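Local coordinates for protein endo-beta-mannanase (Opitutaceae bacterium TAV5, PDB 7BOB) that probably hydrolyses beta-1,4-mannosidic linkages, splitting mannose from the chain ends of mannan-derived oligosaccharides as an exo-acting glycoside hydrolase of family 5, at residues H172-R183 against R224-D235; V31-E39 against M77-L85. All coordinates share one frame; numbering follows the deposited sequence.

How the contacts relate
Both contacts belong to the (beta/alpha)8 barrel and its parallel sheet, and neither lies in the later domain built on the mixed sheet. Along the chain they come in series: contact 2 closes before contact 1 opens. Contact 2 joins the connection after strand 20-23 to helix 75-89, which follows strand 56-62; contact 1 joins helix 168-183, which follows strand 151-154, to the loop entering strand 237-241. Strand 94-101 lies between strands 56-62 and 151-154 in the sheet. Their centres are 28 Å apart and their nearest atoms about 12 Å apart, so they do not touch. Each seats a barrel connection against an outer helix within one subunit.

Contact 1: residues H172-R183 against R224-D235; sequences HEWCRRMTGAIR and RMVPNPAQPGID
The outer helix that follows strand 151-154 sets His-172, Cys-175, Thr-179 and Arg-183 against the loop running into strand 237-241. Pro-232 lies on the imidazole of His-172: its CD stands over the middle of one face, 3.9 Å from the ring centroid, in a CH-pi contact. CG of the same proline reaches over the helix backbone, 3.5 Å from His-172 O. Further along, Cys-175 SG packs 3.9 Å from Ile-234 CG1 and also touches Pro-232 CD. In this connection of the (beta/alpha)8 barrel the loop makes two successive turns, a type I turn from Asn-228 to Gln-231 and a type II turn from Gln-231 to Ile-234. Gly-233 takes the third place of the latter, where a CB would run into Thr-179 OG1; Thr-179 CG2 packs 3.6 Å from Gly-233 O. Arg-183, extended from CG to NE with CG anti to the carbonyl carbon (chi1 -68°), brings NH2 to two acceptors. It meets Asp-235 OD2 on the syn side at 2.7 Å in a nearly straight salt bridge (161°), and Gly-233 O at 2.9 Å from above the carbonyl plane. Arg-224 lies flat on this guanidinium, centres 3.7 Å apart, and adds a weak bond to Asp-235 OD1, the carboxylate thus serving both arginines. A leucine in place of Arg-183 would probably leave Gly-233 O without this donor and Arg-224 without its stacking partner. Pro-187 O and Ala-189 O hold Arg-183 NH1, while Asp-235 OD2 also accepts from Ile-191 N.

Contact 2: residues V31-E39 against M77-L85; sequences VEMWQAWPE and MLSRLLRLL
Trp-34 is the main bump of this contact, a knob in the hole formed by Met-77, Arg-80, Leu-81 and Leu-84 on helix 75-89. That helix is the outer helix after strand 56-62 of the (beta/alpha)8 barrel, and Trp-34 rides on the short helix 33-36 in the connection between strand 20-23 and helix 39-51. The six-membered end of the indole goes in first: CH2 comes 3.9 Å from both Leu-81 CD1 and Leu-84 CD2, and CZ3 pushes up to the backbone N of Leu-81. At the back of the knob, Met-77 bends at chi2 (-58°) and lays SD 3.7 Å from Trp-34 CB. The other end of the indole is tied to the barrel, NE1 donating to Phe-60 O.

Trp-37 forms a second bump, laid flat along the Arg-80 side chain. Arg-80 CG sits 3.5 Å above the centroid of the five-membered ring in a CH-pi contact, and the guanidinium, with its plane only 2° from that of the indole, slides past the ring to lie over Trp-37 CB. The extended arginine runs along one face of Trp-37, and its NH1 gives a 2.7 Å hydrogen bond to Trp-34 O, in the carbonyl plane. At the rim of the indole, Trp-37 CH2 rests 4.0 Å from Leu-84 CB. Glu-39 ties Trp-37 to Arg-83, accepting Trp-37 NE1 on OE1 at 2.9 Å, while its OE2 stands over the face of the Arg-83 guanidinium, 2.8 Å from NH2 in a salt bridge.

Contact 1: residues H172-R183 against R224-D235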
loop_
_atom_site.group_PDB
_atom_site.type_symbol
_atom_site.label_atom_id
_atom_site.label_comp_id
_atom_site.label_asym_id
_atom_site.label_seq_id
_atom_site.Cartn_x
_atom_site.Cartn_y
_atom_site.Cartn_z
ATOM N N HIS A 172 -15.713 19.356 5.967
ATOM C CA HIS A 172 -16.694 20.352 5.551
ATOM C C HIS A 172 -17.399 20.955 6.757
ATOM O O HIS A 172 -17.576 22.182 6.833
ATOM C CB HIS A 172 -17.696 19.708 4.591
ATOM C CG HIS A 172 -18.759 20.632 4.080
ATOM N ND1 HIS A 172 -18.828 21.030 2.762
ATOM C CD2 HIS A 172 -19.824 21.194 4.698
ATOM C CE1 HIS A 172 -19.877 21.814 2.593
ATOM N NE2 HIS A 172 -20.499 21.930 3.754
ATOM N N GLU A 173 -17.771 20.105 7.733
ATOM C CA GLU A 173 -18.479 20.587 8.909
ATOM C C GLU A 173 -17.573 21.439 9.788
ATOM O O GLU A 173 -18.006 22.468 10.316
ATOM C CB GLU A 173 -19.060 19.403 9.696
ATOM C CG GLU A 173 -19.689 19.749 11.051
ATOM C CD GLU A 173 -20.911 20.679 10.934
ATOM O OE1 GLU A 173 -21.440 20.877 9.822
ATOM O OE2 GLU A 173 -21.352 21.222 11.963
ATOM N N TRP A 174 -16.316 21.026 9.966
ATOM C CA TRP A 174 -15.391 21.803 10.783
ATOM C C TRP A 174 -15.196 23.191 10.204
ATOM O O TRP A 174 -15.119 24.189 10.945
ATOM C CB TRP A 174 -14.057 21.078 10.868
ATOM C CG TRP A 174 -13.034 21.747 11.713
ATOM C CD1 TRP A 174 -12.818 21.545 13.049
ATOM C CD2 TRP A 174 -12.052 22.692 11.282
ATOM N NE1 TRP A 174 -11.766 22.316 13.474
ATOM C CE2 TRP A 174 -11.279 23.032 12.410
ATOM C CE3 TRP A 174 -11.750 23.286 10.054
ATOM C CZ2 TRP A 174 -10.226 23.944 12.349
ATOM C CZ3 TRP A 174 -10.700 24.191 9.993
ATOM C CH2 TRP A 174 -9.949 24.509 11.130
ATOM N N CYS A 175 -15.128 23.266 8.871
ATOM C CA CYS A 175 -14.930 24.536 8.186
ATOM C C CYS A 175 -16.142 25.441 8.373
ATOM O O CYS A 175 -15.998 26.634 8.650
ATOM C CB CYS A 175 -14.654 24.275 6.700
ATOM S SG CYS A 175 -14.389 25.736 5.680
ATOM N N ARG A 176 -17.346 24.873 8.242
ATOM C CA ARG A 176 -18.568 25.609 8.549
ATOM C C ARG A 176 -18.547 26.128 9.977
ATOM O O ARG A 176 -18.877 27.294 10.226
ATOM C CB ARG A 176 -19.801 24.720 8.334
ATOM C CG ARG A 176 -21.139 25.484 8.263
ATOM C CD ARG A 176 -22.353 24.551 8.406
ATOM N NE ARG A 176 -22.311 23.788 9.647
ATOM C CZ ARG A 176 -22.796 24.227 10.811
ATOM N NH1 ARG A 176 -23.374 25.425 10.888
ATOM N NH2 ARG A 176 -22.702 23.476 11.902
ATOM N N ARG A 177 -18.142 25.282 10.925
ATOM C CA ARG A 177 -18.177 25.684 12.328
ATOM C C ARG A 177 -17.146 26.763 12.628
ATOM O O ARG A 177 -17.434 27.705 13.372
ATOM C CB ARG A 177 -17.954 24.479 13.229
ATOM C CG ARG A 177 -19.138 23.519 13.287
ATOM C CD ARG A 177 -20.280 24.070 14.124
ATOM N NE ARG A 177 -19.818 24.638 15.387
ATOM C CZ ARG A 177 -19.735 23.968 16.534
ATOM N NH1 ARG A 177 -20.089 22.696 16.600
ATOM N NH2 ARG A 177 -19.307 24.579 17.627
ATOM N N MET A 178 -15.939 26.646 12.073
ATOM C CA MET A 178 -14.901 27.615 12.399
ATOM C C MET A 178 -15.137 28.946 11.692
ATOM O O MET A 178 -14.873 30.003 12.263
ATOM C CB MET A 178 -13.521 27.072 12.046
ATOM C CG MET A 178 -13.134 25.815 12.783
ATOM S SD MET A 178 -13.421 25.946 14.563
ATOM C CE MET A 178 -14.564 24.605 14.835
ATOM N N THR A 179 -15.626 28.923 10.451
ATOM C CA THR A 179 -16.024 30.177 9.823
ATOM C C THR A 179 -17.221 30.784 10.547
ATOM O O THR A 179 -17.273 31.997 10.760
ATOM C CB THR A 179 -16.356 29.965 8.344
ATOM O OG1 THR A 179 -17.399 28.981 8.222
ATOM C CG2 THR A 179 -15.116 29.539 7.559
ATOM N N GLY A 180 -18.196 29.956 10.924
ATOM C CA GLY A 180 -19.359 30.471 11.621
ATOM C C GLY A 180 -19.001 31.135 12.937
ATOM O O GLY A 180 -19.596 32.150 13.313
ATOM N N ALA A 181 -18.018 30.569 13.648
ATOM C CA ALA A 181 -17.553 31.162 14.901
ATOM C C ALA A 181 -16.917 32.521 14.659
ATOM O O ALA A 181 -17.107 33.458 15.447
ATOM C CB ALA A 181 -16.549 30.231 15.581
ATOM N N ILE A 182 -16.135 32.641 13.586
ATOM C CA ILE A 182 -15.520 33.922 13.274
ATOM C C ILE A 182 -16.601 34.954 12.980
ATOM O O ILE A 182 -16.498 36.126 13.374
ATOM C CB ILE A 182 -14.534 33.752 12.103
ATOM C CG1 ILE A 182 -13.215 33.159 12.605
ATOM C CG2 ILE A 182 -14.297 35.076 11.374
ATOM C CD1 ILE A 182 -12.478 32.350 11.530
ATOM N N ARG A 183 -17.677 34.523 12.324
ATOM C CA ARG A 183 -18.740 35.432 11.931
ATOM C C ARG A 183 -19.702 35.747 13.069
ATOM O O ARG A 183 -20.546 36.634 12.907
ATOM C CB ARG A 183 -19.497 34.857 10.725
ATOM C CG ARG A 183 -18.653 34.813 9.442
ATOM C CD ARG A 183 -19.503 34.653 8.174
ATOM N NE ARG A 183 -18.685 34.234 7.037
ATOM C CZ ARG A 183 -17.862 35.032 6.362
ATOM N NH1 ARG A 183 -17.742 36.323 6.670
ATOM N NH2 ARG A 183 -17.156 34.538 5.360
ATOM N N ARG A 224 -24.764 31.215 3.374
ATOM C CA ARG A 224 -24.094 32.462 3.035
ATOM C C ARG A 224 -23.754 32.408 1.574
ATOM O O ARG A 224 -23.558 31.348 1.042
ATOM C CB ARG A 224 -22.797 32.641 3.827
ATOM C CG ARG A 224 -22.279 34.070 3.842
ATOM C CD ARG A 224 -21.725 34.500 5.163
ATOM N NE ARG A 224 -21.524 35.936 5.179
ATOM C CZ ARG A 224 -20.637 36.581 4.447
ATOM N NH1 ARG A 224 -19.838 35.925 3.631
ATOM N NH2 ARG A 224 -20.550 37.887 4.544
ATOM N N MET A 225 -23.580 33.535 0.929
ATOM C CA MET A 225 -23.199 33.501 -0.447
ATOM C C MET A 225 -21.708 33.316 -0.395
ATOM O O MET A 225 -21.024 34.168 0.089
ATOM C CB MET A 225 -23.558 34.822 -1.112
ATOM C CG MET A 225 -25.062 35.080 -1.222
ATOM S SD MET A 225 -25.607 36.588 -2.072
ATOM C CE MET A 225 -25.272 37.835 -0.835
ATOM N N VAL A 226 -21.200 32.196 -0.864
ATOM C CA VAL A 226 -19.762 31.951 -0.847
ATOM C C VAL A 226 -19.397 31.331 -2.198
ATOM O O VAL A 226 -20.195 30.559 -2.743
ATOM C CB VAL A 226 -19.402 31.078 0.366
ATOM C CG1 VAL A 226 -18.158 30.277 0.132
ATOM C CG2 VAL A 226 -19.267 31.926 1.635
ATOM N N PRO A 227 -18.246 31.655 -2.805
ATOM C CA PRO A 227 -18.011 31.171 -4.179
ATOM C C PRO A 227 -17.833 29.664 -4.282
ATOM O O PRO A 227 -18.298 29.075 -5.258
ATOM C CB PRO A 227 -16.747 31.925 -4.615
ATOM C CG PRO A 227 -16.076 32.325 -3.379
ATOM C CD PRO A 227 -17.142 32.504 -2.323
ATOM N N ASN A 228 -17.191 29.016 -3.304
ATOM C CA ASN A 228 -16.857 27.591 -3.381
ATOM C C ASN A 228 -17.569 26.858 -2.246
ATOM O O ASN A 228 -17.000 26.668 -1.160
ATOM C CB ASN A 228 -15.339 27.381 -3.331
ATOM C CG ASN A 228 -14.938 25.886 -3.264
ATOM O OD1 ASN A 228 -15.684 25.008 -3.703
ATOM N ND2 ASN A 228 -13.764 25.610 -2.693
ATOM N N PRO A 229 -18.794 26.379 -2.478
ATOM C CA PRO A 229 -19.587 25.772 -1.387
ATOM C C PRO A 229 -18.949 24.552 -0.718
ATOM O O PRO A 229 -19.365 24.198 0.396
ATOM C CB PRO A 229 -20.902 25.387 -2.080
ATOM C CG PRO A 229 -20.927 26.204 -3.354
ATOM C CD PRO A 229 -19.501 26.357 -3.768
ATOM N N ALA A 230 -17.968 23.898 -1.347
ATOM C CA ALA A 230 -17.279 22.800 -0.682
ATOM C C ALA A 230 -16.400 23.293 0.444
ATOM O O ALA A 230 -15.966 22.486 1.272
ATOM C CB ALA A 230 -16.432 22.003 -1.673
ATOM N N GLN A 231 -16.133 24.602 0.487
ATOM C CA GLN A 231 -15.440 25.262 1.590
ATOM C C GLN A 231 -16.396 26.314 2.144
ATOM O O GLN A 231 -16.283 27.513 1.836
ATOM C CB GLN A 231 -14.114 25.863 1.125
ATOM C CG GLN A 231 -13.058 24.806 0.754
ATOM C CD GLN A 231 -11.793 25.416 0.175
ATOM O OE1 GLN A 231 -11.365 26.486 0.592
ATOM N NE2 GLN A 231 -11.206 24.752 -0.803
ATOM N N PRO A 232 -17.359 25.898 2.961
ATOM C CA PRO A 232 -18.413 26.823 3.386
ATOM C C PRO A 232 -17.850 27.962 4.216
ATOM O O PRO A 232 -16.978 27.770 5.067
ATOM C CB PRO A 232 -19.346 25.937 4.212
ATOM C CG PRO A 232 -18.439 24.852 4.726
ATOM C CD PRO A 232 -17.505 24.575 3.586
ATOM N N GLY A 233 -18.349 29.161 3.946
ATOM C CA GLY A 233 -17.914 30.313 4.704
ATOM C C GLY A 233 -16.586 30.909 4.293
ATOM O O GLY A 233 -16.119 31.832 4.965
ATOM N N ILE A 234 -15.966 30.428 3.210
ATOM C CA ILE A 234 -14.663 30.921 2.765
ATOM C C ILE A 234 -14.879 31.893 1.608
ATOM O O ILE A 234 -15.442 31.517 0.573
ATOM C CB ILE A 234 -13.744 29.764 2.345
ATOM C CG1 ILE A 234 -13.447 28.861 3.552
ATOM C CG2 ILE A 234 -12.460 30.315 1.730
ATOM C CD1 ILE A 234 -12.587 29.530 4.581
ATOM N N ASP A 235 -14.450 33.147 1.772
ATOM C CA ASP A 235 -14.661 34.134 0.718
ATOM C C ASP A 235 -13.553 34.122 -0.318
ATOM O O ASP A 235 -13.805 34.432 -1.481
ATOM C CB ASP A 235 -14.774 35.559 1.305
ATOM C CG ASP A 235 -15.837 35.661 2.374
ATOM O OD1 ASP A 235 -17.039 35.637 2.035
ATOM O OD2 ASP A 235 -15.474 35.726 3.567
#

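Contact 2: residues V31-E39 against M77-L85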
loop_
_atom_site.group_PDB
_atom_site.type_symbol
_atom_site.label_atom_id
_atom_site.label_comp_id
_atom_site.label_asym_id
_atom_site.label_seq_id
_atom_site.Cartn_x
_atom_site.Cartn_y
_atom_site.Cartn_z
ATOM N N VAL A 31 9.416 30.399 14.640
ATOM C CA VAL A 31 8.080 30.065 15.115
ATOM C C VAL A 31 7.868 30.324 16.597
ATOM O O VAL A 31 6.737 30.179 17.072
ATOM C CB VAL A 31 7.764 28.575 14.868
ATOM C CG1 VAL A 31 7.765 28.268 13.397
ATOM C CG2 VAL A 31 8.764 27.681 15.630
ATOM N N GLU A 32 8.922 30.635 17.351
ATOM C CA GLU A 32 8.783 30.948 18.769
ATOM C C GLU A 32 8.488 32.431 19.015
ATOM O O GLU A 32 8.651 32.893 20.146
ATOM C CB GLU A 32 10.048 30.525 19.539
ATOM C CG GLU A 32 10.340 28.982 19.519
ATOM C CD GLU A 32 9.147 28.151 20.011
ATOM O OE1 GLU A 32 8.584 28.524 21.061
ATOM O OE2 GLU A 32 8.762 27.131 19.359
ATOM N N MET A 33 8.039 33.165 17.987
ATOM C CA MET A 33 7.907 34.624 18.064
ATOM C C MET A 33 7.086 35.082 19.265
ATOM O O MET A 33 7.459 36.042 19.944
ATOM C CB MET A 33 7.268 35.162 16.786
ATOM C CG MET A 33 6.977 36.650 16.842
ATOM S SD MET A 33 6.092 37.245 15.378
ATOM C CE MET A 33 4.501 36.439 15.613
ATOM N N TRP A 34 5.942 34.442 19.516
ATOM C CA TRP A 34 5.069 34.881 20.594
ATOM C C TRP A 34 5.725 34.721 21.957
ATOM O O TRP A 34 5.457 35.523 22.869
ATOM C CB TRP A 34 3.745 34.125 20.542
ATOM C CG TRP A 34 3.008 34.393 19.264
ATOM C CD1 TRP A 34 2.821 33.520 18.223
ATOM C CD2 TRP A 34 2.375 35.625 18.873
ATOM N NE1 TRP A 34 2.102 34.130 17.219
ATOM C CE2 TRP A 34 1.816 35.419 17.591
ATOM C CE3 TRP A 34 2.220 36.879 19.489
ATOM C CZ2 TRP A 34 1.118 36.426 16.903
ATOM C CZ3 TRP A 34 1.524 37.877 18.813
ATOM C CH2 TRP A 34 0.981 37.646 17.531
ATOM N N GLN A 35 6.594 33.717 22.114
ATOM C CA GLN A 35 7.279 33.509 23.397
ATOM C C GLN A 35 8.498 34.415 23.530
ATOM O O GLN A 35 8.732 34.996 24.590
ATOM C CB GLN A 35 7.716 32.045 23.537
ATOM C CG GLN A 35 6.593 31.018 23.463
ATOM C CD GLN A 35 5.678 31.076 24.689
ATOM O OE1 GLN A 35 6.064 31.572 25.753
ATOM N NE2 GLN A 35 4.472 30.528 24.548
ATOM N N ALA A 36 9.292 34.548 22.463
ATOM C CA ALA A 36 10.522 35.320 22.574
ATOM C C ALA A 36 10.276 36.828 22.481
ATOM O O ALA A 36 11.041 37.608 23.058
ATOM C CB ALA A 36 11.514 34.869 21.498
ATOM N N TRP A 37 9.214 37.242 21.774
ATOM C CA TRP A 37 8.816 38.618 21.470
ATOM C C TRP A 37 9.986 39.600 21.385
ATOM O O TRP A 37 10.181 40.404 22.303
ATOM C CB TRP A 37 7.804 39.116 22.504
ATOM C CG TRP A 37 6.965 40.270 21.978
ATOM C CD1 TRP A 37 6.892 41.536 22.488
ATOM C CD2 TRP A 37 6.099 40.253 20.827
ATOM N NE1 TRP A 37 6.023 42.302 21.738
ATOM C CE2 TRP A 37 5.518 41.530 20.722
ATOM C CE3 TRP A 37 5.737 39.271 19.902
ATOM C CZ2 TRP A 37 4.615 41.857 19.708
ATOM C CZ3 TRP A 37 4.839 39.593 18.897
ATOM C CH2 TRP A 37 4.293 40.869 18.804
ATOM N N PRO A 38 10.794 39.558 20.318
ATOM C CA PRO A 38 11.829 40.592 20.129
ATOM C C PRO A 38 11.213 41.795 19.419
ATOM O O PRO A 38 11.253 41.943 18.184
ATOM C CB PRO A 38 12.869 39.868 19.273
ATOM C CG PRO A 38 12.034 38.938 18.403
ATOM C CD PRO A 38 10.818 38.549 19.240
ATOM N N GLU A 39 10.610 42.678 20.220
ATOM C CA GLU A 39 9.701 43.668 19.651
ATOM C C GLU A 39 10.429 44.682 18.777
ATOM O O GLU A 39 9.921 45.052 17.712
ATOM C CB GLU A 39 8.913 44.367 20.742
ATOM C CG GLU A 39 7.768 45.194 20.169
ATOM C CD GLU A 39 6.921 45.857 21.245
ATOM O OE1 GLU A 39 5.997 45.199 21.771
ATOM O OE2 GLU A 39 7.175 47.041 21.554
ATOM N N MET A 77 0.152 37.032 25.552
ATOM C CA MET A 77 0.155 36.844 24.104
ATOM C C MET A 77 -0.895 37.719 23.434
ATOM O O MET A 77 -0.624 38.332 22.393
ATOM C CB MET A 77 -0.068 35.372 23.751
ATOM C CG MET A 77 0.902 34.424 24.428
ATOM S SD MET A 77 2.626 34.813 24.049
ATOM C CE MET A 77 3.446 34.095 25.495
ATOM N N LEU A 78 -2.099 37.790 24.016
ATOM C CA LEU A 78 -3.124 38.683 23.491
ATOM C C LEU A 78 -2.666 40.131 23.508
ATOM O O LEU A 78 -3.057 40.913 22.633
ATOM C CB LEU A 78 -4.421 38.531 24.277
ATOM C CG LEU A 78 -5.018 37.131 24.104
ATOM C CD1 LEU A 78 -5.967 36.736 25.241
ATOM C CD2 LEU A 78 -5.717 37.018 22.736
ATOM N N SER A 79 -1.813 40.515 24.454
ATOM C CA SER A 79 -1.373 41.911 24.438
ATOM C C SER A 79 -0.323 42.118 23.364
ATOM O O SER A 79 -0.276 43.175 22.720
ATOM C CB SER A 79 -0.830 42.331 25.799
ATOM O OG SER A 79 -1.823 42.073 26.763
ATOM N N ARG A 80 0.526 41.113 23.159
ATOM C CA ARG A 80 1.467 41.171 22.054
ATOM C C ARG A 80 0.739 41.168 20.713
ATOM O O ARG A 80 1.125 41.901 19.792
ATOM C CB ARG A 80 2.451 40.018 22.181
ATOM C CG ARG A 80 3.387 40.264 23.326
ATOM C CD ARG A 80 4.162 39.019 23.710
ATOM N NE ARG A 80 4.992 39.290 24.882
ATOM C CZ ARG A 80 5.772 38.399 25.491
ATOM N NH1 ARG A 80 5.836 37.135 25.057
ATOM N NH2 ARG A 80 6.480 38.774 26.550
ATOM N N LEU A 81 -0.332 40.379 20.589
ATOM C CA LEU A 81 -1.141 40.437 19.372
ATOM C C LEU A 81 -1.609 41.865 19.104
ATOM O O LEU A 81 -1.453 42.389 17.990
ATOM C CB LEU A 81 -2.337 39.481 19.468
ATOM C CG LEU A 81 -3.277 39.357 18.249
ATOM C CD1 LEU A 81 -2.521 39.202 16.936
ATOM C CD2 LEU A 81 -4.282 38.208 18.413
ATOM N N LEU A 82 -2.165 42.528 20.126
ATOM C CA LEU A 82 -2.673 43.871 19.888
ATOM C C LEU A 82 -1.533 44.826 19.526
ATOM O O LEU A 82 -1.705 45.687 18.656
ATOM C CB LEU A 82 -3.477 44.383 21.098
ATOM C CG LEU A 82 -4.135 45.771 20.844
ATOM C CD1 LEU A 82 -5.578 45.877 21.387
ATOM C CD2 LEU A 82 -3.295 46.970 21.336
ATOM N N ARG A 83 -0.357 44.667 20.143
ATOM C CA ARG A 83 0.765 45.544 19.806
ATOM C C ARG A 83 1.195 45.349 18.352
ATOM O O ARG A 83 1.521 46.321 17.662
ATOM C CB ARG A 83 1.933 45.308 20.775
ATOM C CG ARG A 83 1.589 45.632 22.284
ATOM C CD ARG A 83 2.826 45.692 23.203
ATOM N NE ARG A 83 3.700 46.777 22.769
ATOM C CZ ARG A 83 4.478 47.509 23.568
ATOM N NH1 ARG A 83 4.516 47.278 24.881
ATOM N NH2 ARG A 83 5.227 48.479 23.043
ATOM N N LEU A 84 1.175 44.095 17.863
ATOM C CA LEU A 84 1.508 43.832 16.467
ATOM C C LEU A 84 0.484 44.460 15.533
ATOM O O LEU A 84 0.856 45.164 14.594
ATOM C CB LEU A 84 1.613 42.321 16.216
ATOM C CG LEU A 84 2.136 41.811 14.874
ATOM C CD1 LEU A 84 3.488 42.414 14.544
ATOM C CD2 LEU A 84 2.235 40.271 14.916
ATOM N N LEU A 85 -0.812 44.203 15.765
ATOM C CA LEU A 85 -1.855 44.767 14.910
ATOM C C LEU A 85 -1.718 46.272 14.813
ATOM O O LEU A 85 -1.812 46.857 13.722
ATOM C CB LEU A 85 -3.233 44.408 15.454
ATOM C CG LEU A 85 -3.543 42.911 15.431
ATOM C CD1 LEU A 85 -4.748 42.577 16.298
ATOM C CD2 LEU A 85 -3.761 42.457 13.970
#